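Local coordinates for Iron(III) ABC transporter, periplasmic iron-compound-binding protein (Vibrio cholerae, PDB 3TEF) that probably binds iron-loaded catecholate siderophores in the periplasm and hands them to an inner-membrane ABC transporter for iron uptake, at residues Q111-E115 with S265-T270; F145-M149 with K183-F187; A159-M163 with F178-Y182; F205-R209 with F236-V241; I208-K214 with A243-Y247. All blocks are in the same frame, centred on the assembly; numbering follows the deposited sequence.

Contact 1 of 5, residues Q111-E115 with S265-T270; sequences QGYWE and SGVKAT
Two helix starts meet deep inside the protein, where the Tyr113 side chain on the first turn of helix 113-128 reaches Thr270 on the first turn of helix 267-279. Glycines, Gly112 and Gly266, hold the two N-cap positions. With CG anti to the backbone N (chi1 177°) the Tyr113 ring points across, and its OH lies 2.7 Å from Thr270 OG1, with that oxygen in the ring plane at its edge, a probable hydrogen bond. Thr270 OG1 in turn donates to Gly266 O at 2.7 Å, nearly along the C=O axis; the same carbonyl takes Thr270 N at 3.0 Å, and two donors therefore grip it. A water sits 2.9 Å from Tyr113 OH and accepts from Ser265 N at 3.2 Å, tying the phenol to the bend before the helix. Beside this polar cluster the Ser265 OG is 3.8 Å from Tyr113 CE1, though its hydrogen bond goes to Thr117. Thr270 CG2 brushes Trp114 CZ3 at 4.2 Å. The Trp114 indole bonds to Asp142 and stacks on Phe145, so helix 131-154 packs against both starts, while helix 27-35 borders Val267 and Lys268.

Contact 2 of 5, residues F145-M149 with K183-F187; sequences FKSIM and KDFGF
Met149 and Gly186 bring their backbones to 4.3 Å between CA atoms, where helix 131-154 passes the segment 183-187, which follows on from helix 180-184. Gly186 has left helical geometry with a positive phi of 86°, its backbone close against the long helix. Met149 CA lies 3.3 Å from Phe185 O in a CA-H...O contact, and that carbonyl also takes the side-chain amide of Asn152. With CG anti to its N (chi1 160°) and a bend at the sulfur, Met149 lays its methyl CE 3.1 Å from Lys183 O and 3.2 Å from Asp184 O, across these two successive carbonyls. Phe145 and Phe185 lie almost parallel, planes 13° apart, but slid so that they barely overlap, with Phe145 CE1 over a face of Phe185, 3.3 Å from Phe185 CZ. Ile148 runs alongside Phe185, with CD1 3.5 Å from CE1 of that ring. On the side of the Phe145 ring away from Phe185, Phe145 CD1 meets Asp184 CB at 3.6 Å, and the Asp184 carboxylate goes on to Trp114 N. The arrangement is that of the single long helix joining the two lobes of siderophore- and vitamin B12-type binding proteins, here packed against the second lobe.

Contact 3 of 5, residues A159-M163 with F178-Y182; sequences AMLVM and FSSVY
Leu161 juts from strand 158-165 into the hollow between Phe178 and Val181, and the residues on that face of the strand alternate with those pointing away. Its CG anti to the backbone N (chi1 -171°) leads both branches outward: CD1 settles over the face of the Phe178 ring, 4.0 Å from the centroid in a CH-pi contact, while CD2 comes 4.3 Å from Val181 CG2. Leu161 and Phe178 cross at about a right angle, the flat ring acting as the floor under one methyl. Further along, Met163 CE touches the rim of that same ring, 4.3 Å from Phe178 CZ. At the other end, the small Ala159 CB is a shallow bump facing Val181 CG1 at 4.4 Å. Val181 CG1 also covers one face of the Tyr182 ring, 3.7 Å above its centre. The phenol OH donates to Ala159 O at 2.8 Å, coming in 56° above the carbonyl plane rather than along a lone pair. A water donates to Tyr182 OH and accepts from Leu161 N at 2.9 Å, satisfying this N-H. Behind, Met160 and Val162 rest on helix 205-211. Strand 158-165 pairs in parallel with strand 215-220, whose Leu217 touches both Leu161 and Val181; Phe172 of strand 168-172 meets Phe178 edge-to-face, and Trp260 and Tyr261 of helix 257-262 close over Val181 and Phe178.

Contact 4 of 5, residues F205-R209 with F236-V241; sequences FEYIR and FENDLV
Phe205 and Asn238 are put together by their first torsions: Phe205 places CG anti to its carbonyl carbon (chi1 -72°), and Asn238 tucks CG between its backbone N and carbonyl carbon (chi1 53°). In that pose the amide stands steeply, 77° to the ring plane, and ND2 sits 3.3 Å above the centre of the Phe205 ring, consistent with an N-H...pi contact. The other amide atom, OD1, takes Val241 N at 3.1 Å as the N-cap of helix 239-242, so one side chain serves both the helix start and the aromatic ring. The ring edge of Phe205 meets Phe236, CE1 to CD1 at 3.6 Å, with the two rings turned obliquely. Val241 CG2 lies 3.6 Å from Phe205 CD1. On the outer side, Leu240 CD1 packs 3.5 Å from Phe205 CB and also reaches the Glu206 carboxylate carbon CD. Arg209, bent at chi2, passes its CD 3.4 Å from Leu240 O, while Ile208 CD1 faces Phe236 CZ at 4.0 Å. Two short helices, each leaning on strand 215-220 or its neighbour 252-254, pack here as an outer helical layer of the second lobe's alpha/beta fold.

Contact 5 of 5, residues I208-K214 with A243-Y247; sequences IREHNPK and ATTAY
Asn212 and Thr245 are joined by a straight hydrogen bond: Thr245 N donates to Asn212 OD1 at 2.7 Å and 170°, arriving in the carbonyl plane. The same oxygen takes a weak bond from Thr244 OG1 at 3.3 Å. Asn212 ND2 gives a further weak bond to Thr245 OG1 at 3.0 Å, and Ala246 N a weak one to Pro213 O at 3.3 Å. Ala246 CA adds a CA-H...O contact to Lys214 O at 3.4 Å. With CG anti to the backbone N (chi1 -164°) the amide crosses to Thr245 from a residue with positive phi, the first residue beyond helix 205-211. Thr244, at the N-cap position of helix 245-248, makes no capping bond itself, and the amide of Asn212 supplies an acceptor from the turn between helix 205-211 and strand 215-220 instead: in this alpha/beta lobe a side chain just past one helix takes the first N-H of another. Charged side chains follow: Lys214 NZ donates a hydrogen bond back to Asn212 O at 3.2 Å, and Ala243 O lies over one face of the Arg209 guanidinium, 3.4 Å above its plane, where the angle at NE is poor for a hydrogen bond. In the packing, Pro213 CD sits 3.6 Å from Thr244 OG1, and the aliphatic chain of Lys214 passes Thr245 CG2 as an apolar touch.

How the contacts relate
Contact 1 spans the longest loop, and contacts 2 to 5 are nested within it; contact 3 lies inside the loop of contact 2, and contacts 4 and 5, which start from the same helix, come after both. Contacts 1, 2 and 3 form a connected set, centres 12 to 14 Å apart: helix 180-184 serves both 2 and 3, and Tyr113 N probably bonds to Ser179 OG between 1 and 3. Contacts 4 and 5, centres 8 Å apart, share Ile208 and Arg209 on helix 205-211, and strand residues Met160 and Val162 tie them to contact 3. Contacts 1 and 4 do not touch, their nearest atoms about 20 Å apart; contact 3 is the step between the inter-lobe side and the helices of the second lobe.

Contact 1 of 5, residues Q111-E115 with S265-T270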
# COMPACT_ATOMS: atom_id res chain seq x y z
N GLN A 111 5.27 13.07 -3.73
CA GLN A 111 6.69 12.73 -3.80
C GLN A 111 6.93 11.36 -4.45
O GLN A 111 8.03 11.07 -4.92
CB GLN A 111 7.38 12.83 -2.44
CG GLN A 111 6.65 12.12 -1.32
CD GLN A 111 7.30 12.38 0.03
OE1 GLN A 111 6.64 12.79 0.99
NE2 GLN A 111 8.61 12.14 0.11
N GLY A 112 5.88 10.54 -4.49
CA GLY A 112 5.97 9.24 -5.13
C GLY A 112 6.04 8.11 -4.13
O GLY A 112 6.61 8.25 -3.05
N TYR A 113 5.46 6.97 -4.51
CA TYR A 113 5.40 5.82 -3.61
C TYR A 113 6.75 5.41 -3.02
O TYR A 113 6.89 5.28 -1.80
CB TYR A 113 4.77 4.61 -4.32
CG TYR A 113 4.76 3.39 -3.43
CD1 TYR A 113 3.74 3.21 -2.49
CD2 TYR A 113 5.77 2.43 -3.52
CE1 TYR A 113 3.73 2.10 -1.66
CE2 TYR A 113 5.76 1.31 -2.69
CZ TYR A 113 4.74 1.16 -1.76
OH TYR A 113 4.71 0.09 -0.93
N TRP A 114 7.76 5.19 -3.86
CA TRP A 114 9.01 4.63 -3.35
C TRP A 114 9.83 5.62 -2.51
O TRP A 114 10.33 5.26 -1.44
CB TRP A 114 9.84 3.97 -4.47
CG TRP A 114 11.16 3.37 -4.01
CD1 TRP A 114 12.39 3.56 -4.59
CD2 TRP A 114 11.39 2.51 -2.88
NE1 TRP A 114 13.35 2.88 -3.90
CE2 TRP A 114 12.77 2.21 -2.85
CE3 TRP A 114 10.55 1.95 -1.90
CZ2 TRP A 114 13.34 1.39 -1.88
CZ3 TRP A 114 11.12 1.13 -0.93
CH2 TRP A 114 12.51 0.86 -0.92
N GLU A 115 9.94 6.87 -2.96
CA GLU A 115 10.65 7.86 -2.16
C GLU A 115 9.99 8.02 -0.79
O GLU A 115 10.67 8.07 0.23
CB GLU A 115 10.74 9.21 -2.88
CG GLU A 115 11.43 9.16 -4.23
CD GLU A 115 12.94 9.04 -4.13
OE1 GLU A 115 13.44 8.75 -3.01
OE2 GLU A 115 13.63 9.23 -5.16
N SER A 265 2.78 0.60 1.75
CA SER A 265 4.15 0.80 2.19
C SER A 265 4.72 -0.35 3.04
O SER A 265 5.76 -0.21 3.66
CB SER A 265 4.32 2.15 2.90
OG SER A 265 4.13 3.23 1.98
N GLY A 266 4.05 -1.50 3.02
CA GLY A 266 4.59 -2.65 3.73
C GLY A 266 5.91 -3.08 3.11
O GLY A 266 6.18 -2.79 1.94
N VAL A 267 6.72 -3.78 3.89
CA VAL A 267 7.93 -4.40 3.34
C VAL A 267 7.60 -5.56 2.38
O VAL A 267 8.00 -5.54 1.21
CB VAL A 267 8.90 -4.83 4.46
CG1 VAL A 267 10.05 -5.69 3.92
CG2 VAL A 267 9.41 -3.59 5.22
N LYS A 268 6.84 -6.54 2.86
CA LYS A 268 6.44 -7.66 2.01
C LYS A 268 5.58 -7.14 0.86
O LYS A 268 5.68 -7.63 -0.26
CB LYS A 268 5.65 -8.70 2.80
CG LYS A 268 6.37 -9.24 4.02
CD LYS A 268 7.70 -9.83 3.66
CE LYS A 268 8.32 -10.56 4.84
NZ LYS A 268 9.39 -11.50 4.40
N ALA A 269 4.76 -6.13 1.14
CA ALA A 269 3.90 -5.56 0.12
C ALA A 269 4.73 -4.99 -1.02
O ALA A 269 4.44 -5.24 -2.19
CB ALA A 269 3.00 -4.47 0.74
N THR A 270 5.77 -4.25 -0.67
CA THR A 270 6.60 -3.60 -1.67
C THR A 270 7.38 -4.64 -2.46
O THR A 270 7.53 -4.51 -3.66
CB THR A 270 7.54 -2.56 -1.03
OG1 THR A 270 6.75 -1.56 -0.38
CG2 THR A 270 8.40 -1.91 -2.10
O HOH W 1 1.90 -0.68 -1.05

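Contact 2 of 5, residues F145-M149 with K183-F187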
# COMPACT_ATOMS: atom_id res chain seq x y z
N PHE A 145 13.56 -1.56 -8.03
CA PHE A 145 12.86 -0.42 -8.62
C PHE A 145 13.64 0.15 -9.79
O PHE A 145 13.08 0.40 -10.86
CB PHE A 145 12.65 0.68 -7.59
CG PHE A 145 11.37 0.54 -6.79
CD1 PHE A 145 10.16 0.96 -7.32
CD2 PHE A 145 11.39 -0.01 -5.52
CE1 PHE A 145 8.97 0.83 -6.59
CE2 PHE A 145 10.22 -0.15 -4.79
CZ PHE A 145 9.01 0.27 -5.32
N LYS A 146 14.94 0.36 -9.59
CA LYS A 146 15.76 1.02 -10.60
C LYS A 146 15.81 0.19 -11.87
O LYS A 146 15.74 0.72 -12.98
CB LYS A 146 17.17 1.27 -10.06
CG LYS A 146 17.24 2.25 -8.89
CD LYS A 146 16.80 3.64 -9.29
CE LYS A 146 16.82 4.61 -8.10
NZ LYS A 146 18.16 4.72 -7.45
N SER A 147 15.94 -1.13 -11.71
CA SER A 147 16.03 -2.02 -12.86
C SER A 147 14.74 -2.03 -13.67
O SER A 147 14.76 -1.93 -14.90
CB SER A 147 16.41 -3.44 -12.42
OG SER A 147 15.38 -4.00 -11.61
N ILE A 148 13.60 -2.12 -12.99
CA ILE A 148 12.30 -2.10 -13.66
C ILE A 148 12.09 -0.80 -14.41
O ILE A 148 11.63 -0.79 -15.56
CB ILE A 148 11.15 -2.27 -12.66
CG1 ILE A 148 11.20 -3.65 -12.02
CG2 ILE A 148 9.82 -2.01 -13.35
CD1 ILE A 148 10.39 -3.77 -10.74
N MET A 149 12.40 0.31 -13.76
CA MET A 149 12.20 1.62 -14.36
C MET A 149 13.02 1.76 -15.63
O MET A 149 12.55 2.33 -16.62
CB MET A 149 12.59 2.72 -13.38
CG MET A 149 12.88 4.03 -14.05
SD MET A 149 12.93 5.36 -12.86
CE MET A 149 11.17 5.59 -12.58
N LYS A 183 5.79 6.82 -11.47
CA LYS A 183 6.93 7.56 -10.93
C LYS A 183 8.12 6.68 -10.56
O LYS A 183 9.27 7.13 -10.61
CB LYS A 183 6.50 8.41 -9.73
CG LYS A 183 5.40 9.41 -10.05
CD LYS A 183 5.25 10.47 -8.96
CE LYS A 183 4.11 11.42 -9.30
NZ LYS A 183 4.01 12.54 -8.32
N ASP A 184 7.85 5.44 -10.18
CA ASP A 184 8.90 4.54 -9.71
C ASP A 184 9.21 3.42 -10.67
O ASP A 184 10.36 3.06 -10.84
CB ASP A 184 8.55 3.96 -8.35
CG ASP A 184 8.30 5.04 -7.31
OD1 ASP A 184 9.08 6.01 -7.27
OD2 ASP A 184 7.32 4.92 -6.56
N PHE A 185 8.18 2.86 -11.30
CA PHE A 185 8.37 1.70 -12.16
C PHE A 185 8.56 2.10 -13.62
O PHE A 185 8.88 1.25 -14.46
CB PHE A 185 7.19 0.74 -11.99
CG PHE A 185 7.20 -0.00 -10.69
CD1 PHE A 185 8.32 -0.70 -10.28
CD2 PHE A 185 6.08 0.00 -9.86
CE1 PHE A 185 8.34 -1.40 -9.08
CE2 PHE A 185 6.09 -0.70 -8.65
CZ PHE A 185 7.21 -1.40 -8.26
N GLY A 186 8.33 3.37 -13.92
CA GLY A 186 8.71 3.95 -15.20
C GLY A 186 7.75 3.83 -16.36
O GLY A 186 8.13 4.06 -17.51
N PHE A 187 6.49 3.48 -16.09
CA PHE A 187 5.49 3.50 -17.14
C PHE A 187 5.05 4.93 -17.39
O PHE A 187 5.18 5.79 -16.52
CB PHE A 187 4.26 2.68 -16.74
CG PHE A 187 4.46 1.19 -16.78
CD1 PHE A 187 4.44 0.51 -17.98
CD2 PHE A 187 4.64 0.48 -15.60
CE1 PHE A 187 4.61 -0.86 -18.01
CE2 PHE A 187 4.81 -0.90 -15.62
CZ PHE A 187 4.79 -1.57 -16.83

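Contact 3 of 5, residues A159-M163 with F178-Y182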
# COMPACT_ATOMS: atom_id res chain seq x y z
N ALA A 159 0.87 2.51 -19.53
CA ALA A 159 0.06 1.57 -18.78
C ALA A 159 -1.18 2.27 -18.29
O ALA A 159 -1.15 3.46 -17.96
CB ALA A 159 0.84 0.99 -17.61
N MET A 160 -2.27 1.51 -18.23
CA MET A 160 -3.50 2.00 -17.66
C MET A 160 -3.73 1.19 -16.40
O MET A 160 -3.63 -0.04 -16.42
CB MET A 160 -4.66 1.80 -18.63
CG MET A 160 -6.00 2.28 -18.10
SD MET A 160 -7.35 2.00 -19.26
CE MET A 160 -6.91 3.15 -20.57
N LEU A 161 -4.00 1.87 -15.30
CA LEU A 161 -4.27 1.20 -14.03
C LEU A 161 -5.77 1.23 -13.83
O LEU A 161 -6.36 2.30 -13.81
CB LEU A 161 -3.56 1.93 -12.88
CG LEU A 161 -3.52 1.33 -11.47
CD1 LEU A 161 -4.91 1.22 -10.83
CD2 LEU A 161 -2.81 -0.01 -11.44
N VAL A 162 -6.39 0.06 -13.71
CA VAL A 162 -7.83 -0.03 -13.55
C VAL A 162 -8.15 -0.78 -12.28
O VAL A 162 -7.61 -1.86 -12.04
CB VAL A 162 -8.50 -0.76 -14.74
CG1 VAL A 162 -10.01 -0.86 -14.53
CG2 VAL A 162 -8.20 -0.02 -16.03
N MET A 163 -9.03 -0.21 -11.46
CA MET A 163 -9.53 -0.92 -10.29
C MET A 163 -10.95 -1.35 -10.56
O MET A 163 -11.70 -0.62 -11.20
CB MET A 163 -9.48 -0.03 -9.06
CG MET A 163 -10.01 -0.72 -7.82
SD MET A 163 -9.61 0.20 -6.34
CE MET A 163 -8.49 -0.92 -5.56
N PHE A 178 -1.58 5.05 -6.63
CA PHE A 178 -0.80 4.11 -7.44
C PHE A 178 0.32 4.81 -8.20
O PHE A 178 0.72 4.38 -9.28
CB PHE A 178 -1.70 3.31 -8.39
CG PHE A 178 -2.77 2.54 -7.70
CD1 PHE A 178 -2.46 1.44 -6.92
CD2 PHE A 178 -4.11 2.93 -7.79
CE1 PHE A 178 -3.46 0.73 -6.25
CE2 PHE A 178 -5.11 2.22 -7.14
CZ PHE A 178 -4.78 1.12 -6.37
N SER A 179 0.84 5.89 -7.62
CA SER A 179 1.93 6.64 -8.23
C SER A 179 3.13 5.76 -8.61
O SER A 179 3.83 6.04 -9.58
CB SER A 179 2.38 7.78 -7.31
OG SER A 179 3.01 7.30 -6.13
N SER A 180 3.35 4.69 -7.84
CA SER A 180 4.48 3.78 -8.07
C SER A 180 4.60 3.34 -9.53
O SER A 180 5.70 3.27 -10.08
CB SER A 180 4.33 2.55 -7.19
OG SER A 180 3.06 1.96 -7.44
N VAL A 181 3.45 3.04 -10.14
CA VAL A 181 3.41 2.55 -11.51
C VAL A 181 4.15 3.49 -12.47
O VAL A 181 4.87 3.04 -13.36
CB VAL A 181 1.96 2.38 -12.00
CG1 VAL A 181 1.93 2.00 -13.48
CG2 VAL A 181 1.23 1.30 -11.17
N TYR A 182 3.96 4.79 -12.26
CA TYR A 182 4.44 5.80 -13.20
C TYR A 182 5.74 6.46 -12.74
O TYR A 182 6.67 6.63 -13.53
CB TYR A 182 3.34 6.84 -13.43
CG TYR A 182 2.08 6.16 -13.91
CD1 TYR A 182 2.01 5.63 -15.19
CD2 TYR A 182 0.98 5.98 -13.06
CE1 TYR A 182 0.89 4.98 -15.64
CE2 TYR A 182 -0.15 5.31 -13.51
CZ TYR A 182 -0.19 4.81 -14.80
OH TYR A 182 -1.30 4.15 -15.28
O HOH W 2 -3.91 4.77 -15.53

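Contact 4 of 5, residues F205-R209 with F236-V241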
# COMPACT_ATOMS: atom_id res chain seq x y z
N PHE A 205 -15.64 -0.43 -19.80
CA PHE A 205 -14.90 -1.28 -20.73
C PHE A 205 -14.72 -0.59 -22.07
O PHE A 205 -13.71 -0.79 -22.76
CB PHE A 205 -15.58 -2.64 -20.89
CG PHE A 205 -15.45 -3.52 -19.68
CD1 PHE A 205 -14.22 -4.00 -19.28
CD2 PHE A 205 -16.57 -3.87 -18.94
CE1 PHE A 205 -14.10 -4.83 -18.17
CE2 PHE A 205 -16.46 -4.69 -17.83
CZ PHE A 205 -15.22 -5.16 -17.44
N GLU A 206 -15.68 0.24 -22.45
CA GLU A 206 -15.59 0.99 -23.69
C GLU A 206 -14.39 1.94 -23.65
O GLU A 206 -13.68 2.10 -24.65
CB GLU A 206 -16.89 1.76 -23.95
CG GLU A 206 -18.08 0.87 -24.39
CD GLU A 206 -18.73 0.09 -23.25
OE1 GLU A 206 -18.23 0.13 -22.10
OE2 GLU A 206 -19.76 -0.58 -23.51
N TYR A 207 -14.16 2.55 -22.49
CA TYR A 207 -13.02 3.44 -22.29
C TYR A 207 -11.69 2.68 -22.41
O TYR A 207 -10.73 3.18 -23.00
CB TYR A 207 -13.16 4.11 -20.92
CG TYR A 207 -11.97 4.90 -20.41
CD1 TYR A 207 -11.99 6.29 -20.38
CD2 TYR A 207 -10.85 4.25 -19.90
CE1 TYR A 207 -10.93 7.02 -19.89
CE2 TYR A 207 -9.77 4.97 -19.41
CZ TYR A 207 -9.81 6.35 -19.41
OH TYR A 207 -8.75 7.08 -18.91
N ILE A 208 -11.63 1.48 -21.84
CA ILE A 208 -10.43 0.66 -21.92
C ILE A 208 -10.13 0.28 -23.37
O ILE A 208 -9.00 0.42 -23.85
CB ILE A 208 -10.54 -0.62 -21.06
CG1 ILE A 208 -10.63 -0.26 -19.57
CG2 ILE A 208 -9.34 -1.54 -21.29
CD1 ILE A 208 -10.98 -1.44 -18.67
N ARG A 209 -11.16 -0.17 -24.07
CA ARG A 209 -11.03 -0.55 -25.48
C ARG A 209 -10.69 0.64 -26.37
O ARG A 209 -9.80 0.56 -27.21
CB ARG A 209 -12.30 -1.24 -25.97
CG ARG A 209 -12.35 -1.50 -27.48
CD ARG A 209 -11.19 -2.34 -27.95
NE ARG A 209 -11.22 -2.54 -29.40
CZ ARG A 209 -10.41 -1.94 -30.26
NH1 ARG A 209 -9.48 -1.10 -29.84
NH2 ARG A 209 -10.54 -2.18 -31.56
N PHE A 236 -13.56 -10.20 -16.28
CA PHE A 236 -12.93 -8.97 -16.76
C PHE A 236 -12.54 -9.07 -18.22
O PHE A 236 -12.65 -8.11 -18.98
CB PHE A 236 -11.69 -8.64 -15.92
CG PHE A 236 -11.06 -7.32 -16.27
CD1 PHE A 236 -11.63 -6.13 -15.84
CD2 PHE A 236 -9.90 -7.26 -17.01
CE1 PHE A 236 -11.05 -4.91 -16.15
CE2 PHE A 236 -9.31 -6.05 -17.33
CZ PHE A 236 -9.89 -4.87 -16.90
N GLU A 237 -12.09 -10.25 -18.62
CA GLU A 237 -11.61 -10.44 -19.98
C GLU A 237 -12.77 -10.76 -20.91
O GLU A 237 -12.92 -11.90 -21.37
CB GLU A 237 -10.52 -11.50 -20.03
CG GLU A 237 -9.42 -11.26 -19.01
CD GLU A 237 -8.14 -11.98 -19.34
OE1 GLU A 237 -8.21 -13.08 -19.93
OE2 GLU A 237 -7.06 -11.44 -19.01
N ASN A 238 -13.60 -9.75 -21.18
CA ASN A 238 -14.71 -9.88 -22.10
C ASN A 238 -14.27 -9.47 -23.51
O ASN A 238 -13.09 -9.28 -23.76
CB ASN A 238 -15.89 -9.04 -21.64
CG ASN A 238 -15.51 -7.59 -21.38
OD1 ASN A 238 -14.63 -7.04 -22.05
ND2 ASN A 238 -16.17 -6.97 -20.41
N ASP A 239 -15.24 -9.34 -24.41
CA ASP A 239 -14.94 -9.00 -25.80
C ASP A 239 -14.21 -7.67 -25.97
O ASP A 239 -13.30 -7.55 -26.80
CB ASP A 239 -16.21 -9.01 -26.65
CG ASP A 239 -16.92 -10.35 -26.64
OD1 ASP A 239 -16.43 -11.28 -27.33
OD2 ASP A 239 -17.96 -10.48 -25.96
N LEU A 240 -14.60 -6.66 -25.20
CA LEU A 240 -14.01 -5.33 -25.33
C LEU A 240 -12.55 -5.32 -24.90
O LEU A 240 -11.72 -4.62 -25.50
CB LEU A 240 -14.80 -4.30 -24.52
CG LEU A 240 -16.23 -4.04 -24.99
CD1 LEU A 240 -16.92 -3.03 -24.09
CD2 LEU A 240 -16.22 -3.56 -26.43
N VAL A 241 -12.25 -6.09 -23.87
CA VAL A 241 -10.89 -6.17 -23.34
C VAL A 241 -10.00 -7.00 -24.26
O VAL A 241 -8.82 -6.68 -24.45
CB VAL A 241 -10.90 -6.76 -21.91
CG1 VAL A 241 -9.50 -7.07 -21.44
CG2 VAL A 241 -11.59 -5.78 -20.96

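Contact 5 of 5, residues I208-K214 with A243-Y247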
# COMPACT_ATOMS: atom_id res chain seq x y z
N ILE A 208 -11.63 1.48 -21.84
CA ILE A 208 -10.43 0.66 -21.92
C ILE A 208 -10.13 0.28 -23.37
O ILE A 208 -9.00 0.42 -23.85
CB ILE A 208 -10.54 -0.62 -21.06
CG1 ILE A 208 -10.63 -0.26 -19.57
CG2 ILE A 208 -9.34 -1.54 -21.29
CD1 ILE A 208 -10.98 -1.44 -18.67
N ARG A 209 -11.16 -0.17 -24.07
CA ARG A 209 -11.03 -0.55 -25.48
C ARG A 209 -10.69 0.64 -26.37
O ARG A 209 -9.80 0.56 -27.21
CB ARG A 209 -12.30 -1.24 -25.97
CG ARG A 209 -12.35 -1.50 -27.48
CD ARG A 209 -11.19 -2.34 -27.95
NE ARG A 209 -11.22 -2.54 -29.40
CZ ARG A 209 -10.41 -1.94 -30.26
NH1 ARG A 209 -9.48 -1.10 -29.84
NH2 ARG A 209 -10.54 -2.18 -31.56
N GLU A 210 -11.40 1.75 -26.17
CA GLU A 210 -11.21 2.94 -26.99
C GLU A 210 -9.78 3.49 -26.85
O GLU A 210 -9.12 3.81 -27.86
CB GLU A 210 -12.27 4.02 -26.68
CG GLU A 210 -12.11 4.74 -25.32
CD GLU A 210 -13.32 5.59 -24.92
OE1 GLU A 210 -14.48 5.17 -25.18
OE2 GLU A 210 -13.13 6.68 -24.33
N HIS A 211 -9.29 3.57 -25.62
CA HIS A 211 -7.96 4.12 -25.36
C HIS A 211 -6.84 3.12 -25.63
O HIS A 211 -5.69 3.51 -25.85
CB HIS A 211 -7.87 4.70 -23.95
CG HIS A 211 -8.59 6.00 -23.79
ND1 HIS A 211 -9.86 6.09 -23.27
CD2 HIS A 211 -8.22 7.27 -24.10
CE1 HIS A 211 -10.24 7.36 -23.25
NE2 HIS A 211 -9.26 8.09 -23.75
N ASN A 212 -7.18 1.83 -25.61
CA ASN A 212 -6.25 0.79 -26.05
C ASN A 212 -4.86 0.88 -25.41
O ASN A 212 -3.87 1.18 -26.08
CB ASN A 212 -6.12 0.83 -27.58
CG ASN A 212 -5.51 -0.44 -28.15
OD1 ASN A 212 -5.59 -1.51 -27.55
ND2 ASN A 212 -4.90 -0.31 -29.33
N PRO A 213 -4.77 0.62 -24.09
CA PRO A 213 -3.48 0.66 -23.41
C PRO A 213 -2.56 -0.47 -23.88
O PRO A 213 -3.04 -1.54 -24.24
CB PRO A 213 -3.85 0.44 -21.94
CG PRO A 213 -5.12 -0.35 -22.00
CD PRO A 213 -5.86 0.16 -23.20
N LYS A 214 -1.25 -0.22 -23.87
CA LYS A 214 -0.28 -1.26 -24.22
C LYS A 214 -0.12 -2.24 -23.07
O LYS A 214 0.12 -3.44 -23.27
CB LYS A 214 1.07 -0.63 -24.57
CG LYS A 214 1.44 -0.68 -26.05
CD LYS A 214 0.92 0.53 -26.81
CE LYS A 214 -0.59 0.49 -27.00
NZ LYS A 214 -1.12 1.79 -27.51
N ALA A 243 -10.12 -7.13 -27.39
CA ALA A 243 -9.82 -6.32 -28.56
C ALA A 243 -8.69 -5.33 -28.28
O ALA A 243 -8.36 -4.50 -29.12
CB ALA A 243 -11.07 -5.59 -29.03
N THR A 244 -8.10 -5.45 -27.10
CA THR A 244 -7.09 -4.51 -26.65
C THR A 244 -5.68 -5.02 -26.96
O THR A 244 -5.44 -6.23 -26.99
CB THR A 244 -7.25 -4.23 -25.13
OG1 THR A 244 -7.03 -2.85 -24.86
CG2 THR A 244 -6.29 -5.09 -24.32
N THR A 245 -4.75 -4.09 -27.19
CA THR A 245 -3.35 -4.44 -27.41
C THR A 245 -2.77 -5.18 -26.20
O THR A 245 -1.99 -6.13 -26.35
CB THR A 245 -2.49 -3.19 -27.67
OG1 THR A 245 -2.94 -2.53 -28.86
CG2 THR A 245 -1.02 -3.56 -27.83
N ALA A 246 -3.15 -4.73 -25.01
CA ALA A 246 -2.65 -5.33 -23.77
C ALA A 246 -2.97 -6.81 -23.68
O ALA A 246 -2.13 -7.61 -23.27
CB ALA A 246 -3.21 -4.60 -22.56
N TYR A 247 -4.19 -7.18 -24.06
CA TYR A 247 -4.57 -8.59 -24.04
C TYR A 247 -3.74 -9.38 -25.05
O TYR A 247 -3.19 -10.43 -24.73
CB TYR A 247 -6.05 -8.78 -24.36
CG TYR A 247 -6.43 -10.24 -24.46
CD1 TYR A 247 -6.64 -11.00 -23.32
CD2 TYR A 247 -6.56 -10.86 -25.70
CE1 TYR A 247 -6.98 -12.34 -23.40
CE2 TYR A 247 -6.90 -12.20 -25.79
CZ TYR A 247 -7.11 -12.93 -24.64
OH TYR A 247 -7.44 -14.26 -24.72